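Local coordinates for FAD:protein FMN transferase (Pseudomonas stutzeri ATCC 14405 = CCUG 16156, PDB 5MGY) that probably transfers the FMN moiety of FAD onto threonine side chains of target proteins, releasing AMP, in a magnesium-dependent reaction, at residues 103-108 and 127-132; 288-293 and 310-315; 79-84 and 138-143; 158-163 and 182-187. All blocks are in the same frame, centred on the assembly; numbering follows the deposited sequence.

Contact 1. Residues 103-108 and 127-132; sequences EPLLNL and SAARAL. Unlike the reference sequence in segment 127-132: Ser-127 (reference Arg).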
# COMPACT_ATOMS: atom_id res chain seq x y z
N GLU A 103 -11.41 -4.20 -9.74
CA GLU A 103 -11.22 -5.64 -9.97
C GLU A 103 -11.71 -6.15 -11.34
O GLU A 103 -11.05 -6.99 -11.92
CB GLU A 103 -11.82 -6.47 -8.81
CG GLU A 103 -11.67 -7.99 -8.92
CD GLU A 103 -10.57 -8.65 -8.07
OE1 GLU A 103 -9.46 -8.13 -7.80
OE2 GLU A 103 -10.84 -9.81 -7.73
N PRO A 104 -12.84 -5.62 -11.86
CA PRO A 104 -13.27 -6.00 -13.19
C PRO A 104 -12.34 -5.54 -14.28
O PRO A 104 -12.23 -6.23 -15.29
CB PRO A 104 -14.63 -5.34 -13.34
CG PRO A 104 -15.10 -5.11 -11.93
CD PRO A 104 -13.83 -4.74 -11.21
N LEU A 105 -11.67 -4.40 -14.13
CA LEU A 105 -10.73 -4.00 -15.16
C LEU A 105 -9.44 -4.78 -14.97
O LEU A 105 -8.76 -5.10 -15.95
CB LEU A 105 -10.46 -2.51 -15.13
CG LEU A 105 -11.61 -1.61 -15.48
CD1 LEU A 105 -11.31 -0.20 -14.99
CD2 LEU A 105 -11.82 -1.61 -16.96
N LEU A 106 -9.10 -5.09 -13.73
CA LEU A 106 -7.93 -5.95 -13.49
C LEU A 106 -8.13 -7.35 -14.13
O LEU A 106 -7.31 -7.78 -14.93
CB LEU A 106 -7.56 -6.09 -11.98
CG LEU A 106 -7.05 -4.90 -11.15
CD1 LEU A 106 -6.95 -5.28 -9.66
CD2 LEU A 106 -5.73 -4.35 -11.71
N ASN A 107 -9.22 -8.05 -13.78
CA ASN A 107 -9.53 -9.35 -14.41
C ASN A 107 -9.68 -9.28 -15.91
O ASN A 107 -9.36 -10.23 -16.59
CB ASN A 107 -10.76 -9.99 -13.77
CG ASN A 107 -10.48 -10.51 -12.35
OD1 ASN A 107 -9.35 -10.86 -12.01
ND2 ASN A 107 -11.51 -10.56 -11.53
N LEU A 108 -10.11 -8.14 -16.44
CA LEU A 108 -10.13 -7.94 -17.87
C LEU A 108 -8.75 -7.87 -18.46
O LEU A 108 -8.50 -8.47 -19.49
CB LEU A 108 -10.88 -6.69 -18.25
CG LEU A 108 -11.03 -6.55 -19.75
CD1 LEU A 108 -11.95 -7.65 -20.24
CD2 LEU A 108 -11.56 -5.16 -20.11
N SER A 127 -15.44 -0.63 -21.98
CA SER A 127 -16.62 0.22 -21.75
C SER A 127 -17.63 -0.46 -20.80
O SER A 127 -18.18 0.20 -19.90
CB SER A 127 -17.27 0.55 -23.08
OG SER A 127 -18.43 1.35 -22.89
N ALA A 128 -17.81 -1.77 -21.00
CA ALA A 128 -18.69 -2.67 -20.18
C ALA A 128 -18.18 -2.86 -18.76
O ALA A 128 -18.94 -2.79 -17.80
CB ALA A 128 -18.84 -4.05 -20.83
N ALA A 129 -16.89 -3.14 -18.63
CA ALA A 129 -16.30 -3.29 -17.33
C ALA A 129 -16.26 -1.97 -16.53
O ALA A 129 -16.55 -1.97 -15.36
CB ALA A 129 -14.92 -3.93 -17.44
N ARG A 130 -15.96 -0.84 -17.16
CA ARG A 130 -16.00 0.44 -16.45
C ARG A 130 -17.37 0.73 -15.88
O ARG A 130 -17.48 1.39 -14.86
CB ARG A 130 -15.49 1.61 -17.31
CG ARG A 130 -14.08 2.12 -16.91
CD ARG A 130 -13.64 3.38 -17.66
NE ARG A 130 -13.95 3.22 -19.09
CZ ARG A 130 -14.94 3.82 -19.78
NH1 ARG A 130 -15.76 4.71 -19.24
NH2 ARG A 130 -15.09 3.51 -21.07
N ALA A 131 -18.43 0.27 -16.52
CA ALA A 131 -19.79 0.45 -15.95
C ALA A 131 -20.03 -0.36 -14.66
O ALA A 131 -20.89 0.01 -13.91
CB ALA A 131 -20.86 0.16 -16.97
N LEU A 132 -19.24 -1.42 -14.41
CA LEU A 132 -19.20 -2.12 -13.11
C LEU A 132 -18.22 -1.55 -12.07
O LEU A 132 -18.00 -2.20 -11.02
CB LEU A 132 -18.86 -3.62 -13.30
CG LEU A 132 -19.63 -4.38 -14.41
CD1 LEU A 132 -19.19 -5.85 -14.58
CD2 LEU A 132 -21.13 -4.15 -14.13
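Pro-104 and Ala-129 have the nearest CA atoms of two near-antiparallel helices, 103-108 and 127-131, whose axes approach to 8.8 Å with their N-to-C directions 150° apart. This is apolar helix-helix packing centred on an alanine, and no hydrogen bond joins the two segments. The single methyl of Ala-129 points at the other helix and is met by several groups at once. Leu-105 CD2 comes within 3.9 Å of Ala-129 CB, the closest side-chain approach of the pair. Pro-104 CB lies 4.3 Å from Ala-129 CB, and Leu-108 CD2 is looser at 4.5 Å from that atom. Leu-105 has CG anti to its carbonyl carbon (chi1 -66°), and from that branch point CD2 goes to Ala-129 while CD1 goes to Arg-130. Leu-108 continues the apolar surface, touching Pro-121 and the earlier turn of helix 123-131 at Asp-125 and Ile-126. At the C-terminal end of the second segment, the proline ring takes over: Pro-104 CG packs 4.3 Å from Leu-132 CB. Arg-130 contributes only aliphatic chain. Its CB points away, yet its side chain crosses Leu-105 obliquely, with Arg-130 CG 4.1 Å from Leu-105 CD1.

Contact 2. Residues 288-293 and 310-315; sequences LAERNG and STKAFD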
# COMPACT_ATOMS: atom_id res chain seq x y z
N LEU A 288 -0.31 17.26 -6.97
CA LEU A 288 -1.19 16.75 -5.87
C LEU A 288 -0.39 16.69 -4.57
O LEU A 288 -0.81 17.26 -3.54
CB LEU A 288 -1.79 15.36 -6.20
CG LEU A 288 -2.78 14.84 -5.14
CD1 LEU A 288 -4.16 15.43 -5.28
CD2 LEU A 288 -2.83 13.33 -5.19
N ALA A 289 0.77 16.07 -4.65
CA ALA A 289 1.54 15.90 -3.46
C ALA A 289 1.83 17.24 -2.78
O ALA A 289 1.64 17.34 -1.57
CB ALA A 289 2.81 15.13 -3.71
N GLU A 290 2.22 18.26 -3.58
CA GLU A 290 2.47 19.62 -3.08
C GLU A 290 1.17 20.29 -2.59
O GLU A 290 1.15 20.95 -1.53
CB GLU A 290 3.11 20.49 -4.15
CG GLU A 290 4.34 21.22 -3.65
CD GLU A 290 5.56 20.34 -3.56
OE1 GLU A 290 5.87 19.65 -4.55
OE2 GLU A 290 6.21 20.34 -2.50
N ARG A 291 0.09 20.10 -3.35
CA ARG A 291 -1.18 20.68 -2.98
C ARG A 291 -1.59 20.17 -1.62
O ARG A 291 -1.94 20.96 -0.75
CB ARG A 291 -2.23 20.35 -4.02
CG ARG A 291 -3.52 21.08 -3.82
CD ARG A 291 -4.59 20.48 -4.72
NE ARG A 291 -5.34 19.37 -4.08
CZ ARG A 291 -6.18 18.52 -4.69
NH1 ARG A 291 -6.41 18.61 -6.00
NH2 ARG A 291 -6.79 17.54 -4.01
N ASN A 292 -1.52 18.86 -1.40
CA ASN A 292 -2.01 18.26 -0.15
C ASN A 292 -0.94 18.14 0.92
O ASN A 292 -1.22 17.67 2.02
CB ASN A 292 -2.53 16.86 -0.37
CG ASN A 292 -3.62 16.78 -1.39
OD1 ASN A 292 -4.18 17.76 -1.82
ND2 ASN A 292 -3.92 15.59 -1.78
N GLY A 293 0.29 18.51 0.59
CA GLY A 293 1.36 18.46 1.57
C GLY A 293 1.92 17.08 1.89
O GLY A 293 2.28 16.82 3.01
N SER A 310 11.71 15.30 -4.97
CA SER A 310 11.18 15.19 -3.62
C SER A 310 10.19 16.34 -3.47
O SER A 310 10.21 17.24 -4.26
CB SER A 310 12.35 15.20 -2.59
OG SER A 310 12.97 16.49 -2.42
N THR A 311 9.29 16.29 -2.52
CA THR A 311 8.36 17.37 -2.32
C THR A 311 8.92 18.25 -1.27
O THR A 311 9.96 17.97 -0.68
CB THR A 311 6.97 16.87 -1.87
OG1 THR A 311 7.06 16.28 -0.56
CG2 THR A 311 6.39 15.89 -2.90
N LYS A 312 8.19 19.31 -1.04
CA LYS A 312 8.44 20.26 0.00
C LYS A 312 8.33 19.65 1.39
O LYS A 312 9.22 19.85 2.20
CB LYS A 312 7.44 21.38 -0.18
CG LYS A 312 7.56 22.54 0.77
CD LYS A 312 6.50 23.60 0.48
CE LYS A 312 6.62 24.15 -0.95
NZ LYS A 312 5.81 25.37 -1.14
N ALA A 313 7.23 18.92 1.65
CA ALA A 313 7.00 18.26 2.95
C ALA A 313 8.09 17.24 3.23
O ALA A 313 8.53 17.11 4.37
CB ALA A 313 5.61 17.62 3.02
N PHE A 314 8.52 16.52 2.19
CA PHE A 314 9.62 15.56 2.32
C PHE A 314 10.92 16.25 2.70
O PHE A 314 11.72 15.70 3.47
CB PHE A 314 9.82 14.82 1.01
CG PHE A 314 10.91 13.79 1.03
CD1 PHE A 314 12.23 14.13 0.81
CD2 PHE A 314 10.59 12.46 1.20
CE1 PHE A 314 13.23 13.14 0.79
CE2 PHE A 314 11.56 11.46 1.19
CZ PHE A 314 12.89 11.80 0.99
N ASP A 315 11.15 17.43 2.11
CA ASP A 315 12.40 18.19 2.32
C ASP A 315 12.50 18.77 3.75
O ASP A 315 13.59 18.67 4.35
CB ASP A 315 12.60 19.25 1.21
CG ASP A 315 13.08 18.65 -0.12
OD1 ASP A 315 13.66 17.54 -0.12
OD2 ASP A 315 12.88 19.29 -1.18
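Glu-290 reaches from the last turns of helix 267-292 to the start of helix 312-318, where its OE2 accepts a hydrogen bond from Lys-312 N (2.7 Å, N-H...O 158°). The exact place of OE2 is less sure, since the model sets it too near a neighbouring atom. The Glu-290 chain bends at chi2 and runs past Thr-311 in the opposite sense, leaving OE1 4.0 Å from Thr-311 CB. Beside it, Ala-289 CB packs on Thr-311 CG2 at 3.7 Å, and further along the carbonyl of Gly-293 lies against the methyl of Ala-313. One layer out, Thr-311 is the N-cap of the second helix: its OG1 accepts from Phe-314 N at 3.1 Å along a nearly straight N-H (164°). Chi1 of 66° puts OG1 between backbone N and carbonyl carbon, where it takes this N-H while also hydrogen-bonding Ile-294 O. If OE2 is rightly placed, its charge would probably be eased by the N-terminal end of helix 312-318. Gly-293, with positive phi, is the C-prime residue of a Schellman motif, in which Ile-294 N pairs with Ala-289 O. Together these form a helix C-terminus and an N-capped helix start, joined through the antiparallel strands 295-301 and 306-310.

Contact 3. Residues 79-84 and 138-143; sequences MVRELV and LSIDGD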
# COMPACT_ATOMS: atom_id res chain seq x y z
N MET A 79 -13.13 -4.75 9.51
CA MET A 79 -12.00 -4.47 8.63
C MET A 79 -12.43 -3.92 7.31
O MET A 79 -11.83 -2.95 6.82
CB MET A 79 -11.18 -5.69 8.29
CG MET A 79 -10.10 -5.97 9.28
SD MET A 79 -9.13 -7.36 8.68
CE MET A 79 -8.31 -7.76 10.27
N VAL A 80 -13.40 -4.59 6.67
CA VAL A 80 -13.74 -4.30 5.30
C VAL A 80 -14.35 -2.90 5.27
O VAL A 80 -14.05 -2.12 4.37
CB VAL A 80 -14.70 -5.33 4.72
CG1 VAL A 80 -15.24 -4.86 3.38
CG2 VAL A 80 -14.01 -6.64 4.57
N ARG A 81 -15.16 -2.61 6.27
CA ARG A 81 -15.81 -1.32 6.39
C ARG A 81 -14.85 -0.25 6.82
O ARG A 81 -14.94 0.86 6.33
CB ARG A 81 -17.03 -1.38 7.31
CG ARG A 81 -18.23 -1.89 6.55
CD ARG A 81 -19.49 -2.19 7.35
NE ARG A 81 -19.28 -3.21 8.39
CZ ARG A 81 -18.97 -2.95 9.67
NH1 ARG A 81 -18.81 -1.68 10.09
NH2 ARG A 81 -18.80 -3.97 10.52
N GLU A 82 -13.92 -0.56 7.71
CA GLU A 82 -12.86 0.38 8.02
C GLU A 82 -12.10 0.75 6.70
O GLU A 82 -11.89 1.91 6.40
CB GLU A 82 -11.90 -0.18 9.12
CG GLU A 82 -11.07 0.90 9.84
CD GLU A 82 -9.88 0.39 10.65
OE1 GLU A 82 -8.90 1.17 10.91
OE2 GLU A 82 -9.95 -0.80 11.05
N LEU A 83 -11.74 -0.24 5.92
CA LEU A 83 -10.95 -0.02 4.76
C LEU A 83 -11.71 0.66 3.67
O LEU A 83 -11.12 1.45 2.93
CB LEU A 83 -10.39 -1.35 4.22
CG LEU A 83 -9.30 -2.06 5.01
CD1 LEU A 83 -8.53 -2.91 4.06
CD2 LEU A 83 -8.31 -1.13 5.66
N VAL A 84 -13.00 0.34 3.52
CA VAL A 84 -13.83 1.00 2.52
C VAL A 84 -13.89 2.45 2.85
O VAL A 84 -13.77 3.27 1.99
CB VAL A 84 -15.26 0.39 2.43
CG1 VAL A 84 -16.23 1.35 1.74
CG2 VAL A 84 -15.21 -0.94 1.66
N LEU A 138 -20.37 2.68 -3.98
CA LEU A 138 -20.14 1.89 -2.80
C LEU A 138 -20.54 2.72 -1.62
O LEU A 138 -20.19 3.88 -1.53
CB LEU A 138 -18.66 1.58 -2.74
CG LEU A 138 -18.09 0.66 -1.71
CD1 LEU A 138 -18.72 -0.69 -1.93
CD2 LEU A 138 -16.59 0.56 -1.89
N SER A 139 -21.31 2.14 -0.72
CA SER A 139 -21.70 2.87 0.50
C SER A 139 -21.83 1.95 1.71
O SER A 139 -21.97 0.71 1.60
CB SER A 139 -22.99 3.63 0.28
OG SER A 139 -24.05 2.78 -0.13
N ILE A 140 -21.74 2.56 2.89
CA ILE A 140 -21.76 1.81 4.15
C ILE A 140 -23.06 2.16 4.83
O ILE A 140 -23.45 3.29 4.89
CB ILE A 140 -20.59 2.23 5.04
CG1 ILE A 140 -19.34 1.51 4.61
CG2 ILE A 140 -20.85 1.91 6.48
CD1 ILE A 140 -18.08 2.24 5.07
N ASP A 141 -23.73 1.16 5.35
CA ASP A 141 -25.01 1.38 6.02
C ASP A 141 -25.04 0.50 7.24
O ASP A 141 -25.20 -0.72 7.15
CB ASP A 141 -26.17 1.03 5.12
CG ASP A 141 -27.45 1.51 5.67
OD1 ASP A 141 -27.86 2.60 5.27
OD2 ASP A 141 -28.06 0.83 6.50
N GLY A 142 -24.80 1.12 8.38
CA GLY A 142 -24.66 0.37 9.58
C GLY A 142 -23.53 -0.59 9.39
O GLY A 142 -22.43 -0.17 9.08
N ASP A 143 -23.80 -1.87 9.55
CA ASP A 143 -22.81 -2.90 9.43
C ASP A 143 -22.88 -3.52 8.04
O ASP A 143 -22.29 -4.58 7.80
CB ASP A 143 -23.01 -3.95 10.53
CG ASP A 143 -24.42 -4.71 10.41
OD1 ASP A 143 -25.51 -4.05 10.26
OD2 ASP A 143 -24.41 -5.99 10.46
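Arg-81 lays its side chain over the end of strand 138-141 and the turn that follows. Its CG lies 4.1 Å from Ile-140 CG1 where the two side chains pass at a slant. A bend at chi3 (-60°) then sets NE against the turn, and one guanidinium face, offset toward the rim, covers Asp-143 CA, 3.8 Å from Arg-81 CZ. Asp-143 O is close to NE but poorly angled for a hydrogen bond. The polar end is held from the start of its own helix and the chain just before it: NH2 forms a salt bridge with Asp-78 OD1, and NE donates to Met-76 O. An alanine in place of Arg-81 would probably leave Asp-78 without its cationic mate and Met-76 O without this donor, and uncover Asp-143. Val-84 and Leu-138 meet tip to tip, Val-84 CG1 lying 3.7 Å from Leu-138 CD2. The same CG1 is 3.9 Å from Ile-140 CD1, which also rests on Arg-81 O. Helix 79-84 thus crosses strand 138-141, an edge of a small three-stranded antiparallel sheet, at -127° with the axes 9.5 Å apart. No hydrogen bond spans the segments; they adhere by apolar packing and an arginine whose charge is answered on its own side.

Contact 4. Residues 158-163 and 182-187; sequences IAAGYA and EITGEL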
# COMPACT_ATOMS: atom_id res chain seq x y z
N ILE A 158 -4.07 -0.75 -0.46
CA ILE A 158 -3.91 -0.48 1.02
C ILE A 158 -3.70 -1.61 2.07
O ILE A 158 -3.38 -1.30 3.25
CB ILE A 158 -5.01 0.44 1.58
CG1 ILE A 158 -6.40 -0.04 1.25
CG2 ILE A 158 -4.86 1.77 0.98
CD1 ILE A 158 -7.53 0.77 1.92
N ALA A 159 -3.86 -2.88 1.71
CA ALA A 159 -3.82 -3.99 2.74
C ALA A 159 -2.50 -4.06 3.53
O ALA A 159 -2.52 -4.06 4.74
CB ALA A 159 -4.13 -5.33 2.12
N ALA A 160 -1.37 -4.10 2.84
CA ALA A 160 -0.06 -4.22 3.50
C ALA A 160 0.17 -3.08 4.49
O ALA A 160 0.62 -3.29 5.60
CB ALA A 160 1.06 -4.26 2.47
N GLY A 161 -0.20 -1.89 4.10
CA GLY A 161 -0.07 -0.81 5.03
C GLY A 161 -0.92 -0.82 6.27
O GLY A 161 -0.47 -0.33 7.31
N TYR A 162 -2.18 -1.23 6.08
CA TYR A 162 -3.13 -1.47 7.14
C TYR A 162 -2.58 -2.54 8.10
O TYR A 162 -2.57 -2.35 9.30
CB TYR A 162 -4.43 -1.93 6.53
CG TYR A 162 -5.52 -2.20 7.51
CD1 TYR A 162 -5.93 -1.23 8.41
CD2 TYR A 162 -6.19 -3.46 7.52
CE1 TYR A 162 -6.97 -1.48 9.29
CE2 TYR A 162 -7.24 -3.73 8.39
CZ TYR A 162 -7.61 -2.74 9.27
OH TYR A 162 -8.63 -2.97 10.14
N ALA A 163 -2.05 -3.63 7.53
CA ALA A 163 -1.46 -4.73 8.28
C ALA A 163 -0.34 -4.24 9.21
O ALA A 163 -0.26 -4.68 10.35
CB ALA A 163 -0.95 -5.83 7.34
N GLU A 182 8.00 -4.51 8.99
CA GLU A 182 7.90 -4.42 7.54
C GLU A 182 7.06 -5.55 6.96
O GLU A 182 7.37 -6.71 7.19
CB GLU A 182 9.31 -4.37 6.94
CG GLU A 182 9.41 -4.63 5.41
CD GLU A 182 9.73 -6.11 5.03
OE1 GLU A 182 9.17 -6.70 4.10
OE2 GLU A 182 10.55 -6.78 5.67
N ILE A 183 6.01 -5.23 6.19
CA ILE A 183 5.14 -6.26 5.59
C ILE A 183 5.15 -5.99 4.11
O ILE A 183 4.66 -4.97 3.69
CB ILE A 183 3.73 -6.25 6.18
CG1 ILE A 183 3.83 -6.51 7.70
CG2 ILE A 183 2.82 -7.28 5.51
CD1 ILE A 183 2.55 -6.28 8.49
N THR A 184 5.79 -6.88 3.32
CA THR A 184 5.86 -6.79 1.82
C THR A 184 6.23 -5.42 1.35
O THR A 184 5.62 -4.90 0.41
CB THR A 184 4.57 -7.19 1.07
OG1 THR A 184 3.62 -6.14 1.12
CG2 THR A 184 3.97 -8.42 1.66
N GLY A 185 7.19 -4.81 2.02
CA GLY A 185 7.75 -3.56 1.60
C GLY A 185 7.24 -2.35 2.33
O GLY A 185 8.02 -1.45 2.62
N GLU A 186 5.96 -2.29 2.63
CA GLU A 186 5.44 -1.24 3.52
C GLU A 186 6.04 -1.42 4.91
O GLU A 186 6.21 -2.53 5.37
CB GLU A 186 3.89 -1.29 3.63
CG GLU A 186 3.16 -0.62 2.49
CD GLU A 186 3.44 -1.25 1.15
OE1 GLU A 186 3.66 -2.49 1.13
OE2 GLU A 186 3.45 -0.53 0.11
N LEU A 187 6.35 -0.32 5.57
CA LEU A 187 6.87 -0.37 6.89
C LEU A 187 6.71 0.88 7.69
O LEU A 187 6.44 1.95 7.16
CB LEU A 187 8.33 -0.77 6.87
CG LEU A 187 9.43 0.09 6.25
CD1 LEU A 187 9.80 1.30 7.11
CD2 LEU A 187 10.68 -0.79 6.04
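Glu-186 meets the first turn of helix 159-173 with CB, CG, CD and one carboxylate oxygen. CB lies 4.2 Å from Gly-161 N, and CG, anti to the carbonyl carbon (chi1 -81°), comes to 3.9 Å from the same nitrogen. A bend at chi2 then carries CD over Ala-160, and OE1 ends 3.4 Å from Ala-160 CB. The other oxygen, OE2, turns to a hydrogen bond with Ser-225 OG. Gly-161 N is itself bound to Asp-271 OD1, so this backbone also steadies a magnesium ligand. Ala-160 CB is also touched by Thr-184, whose OG1 lies 3.5 Å away and donates to Ile-183 O at 3.0 Å, approaching that carbonyl from the side (C=O...O 96°). An alanine in place of Thr-184 would probably leave Ile-183 O without this donor and open a small gap beside Ala-160. One turn on, Ile-183 CD1 packs on Ala-163 CB at 3.7 Å. Ile-183 N donates to Glu-186 O at 2.8 Å, pairing the two strands across a type I' turn, with positive phi at Thr-184 and Gly-185. This tight hairpin between strands 179-183 and 186-190 rests on a helix start at the magnesium site of Ser-157, Asp-271 and Thr-275, the ion about 5 Å from the Glu-186 side chain.

How the contacts relate
Contacts 3 and 4 meet directly: Tyr-162 OH of helix 159-173 probably hydrogen-bonds Glu-82 OE2 of helix 78-93, and Leu-83 packs on the same ring, although the contact centres are 20 Å apart. Contact 1 touches neither; its helices come between helix 78-93 and strand 138-141 in the chain, and its nearest atoms are about 9 Å from contact 3. Contact 4 follows contact 3 along the chain, and contact 2 comes last. Contacts 2 and 4 share the eight-stranded antiparallel sheet, contact 4 at strands 179-183 and 186-190, contact 2 at the edge strand 306-310. Helix 267-292 supplies magnesium ligands near contact 4 and ends in contact 2, tying the metal site to the sheet's edge.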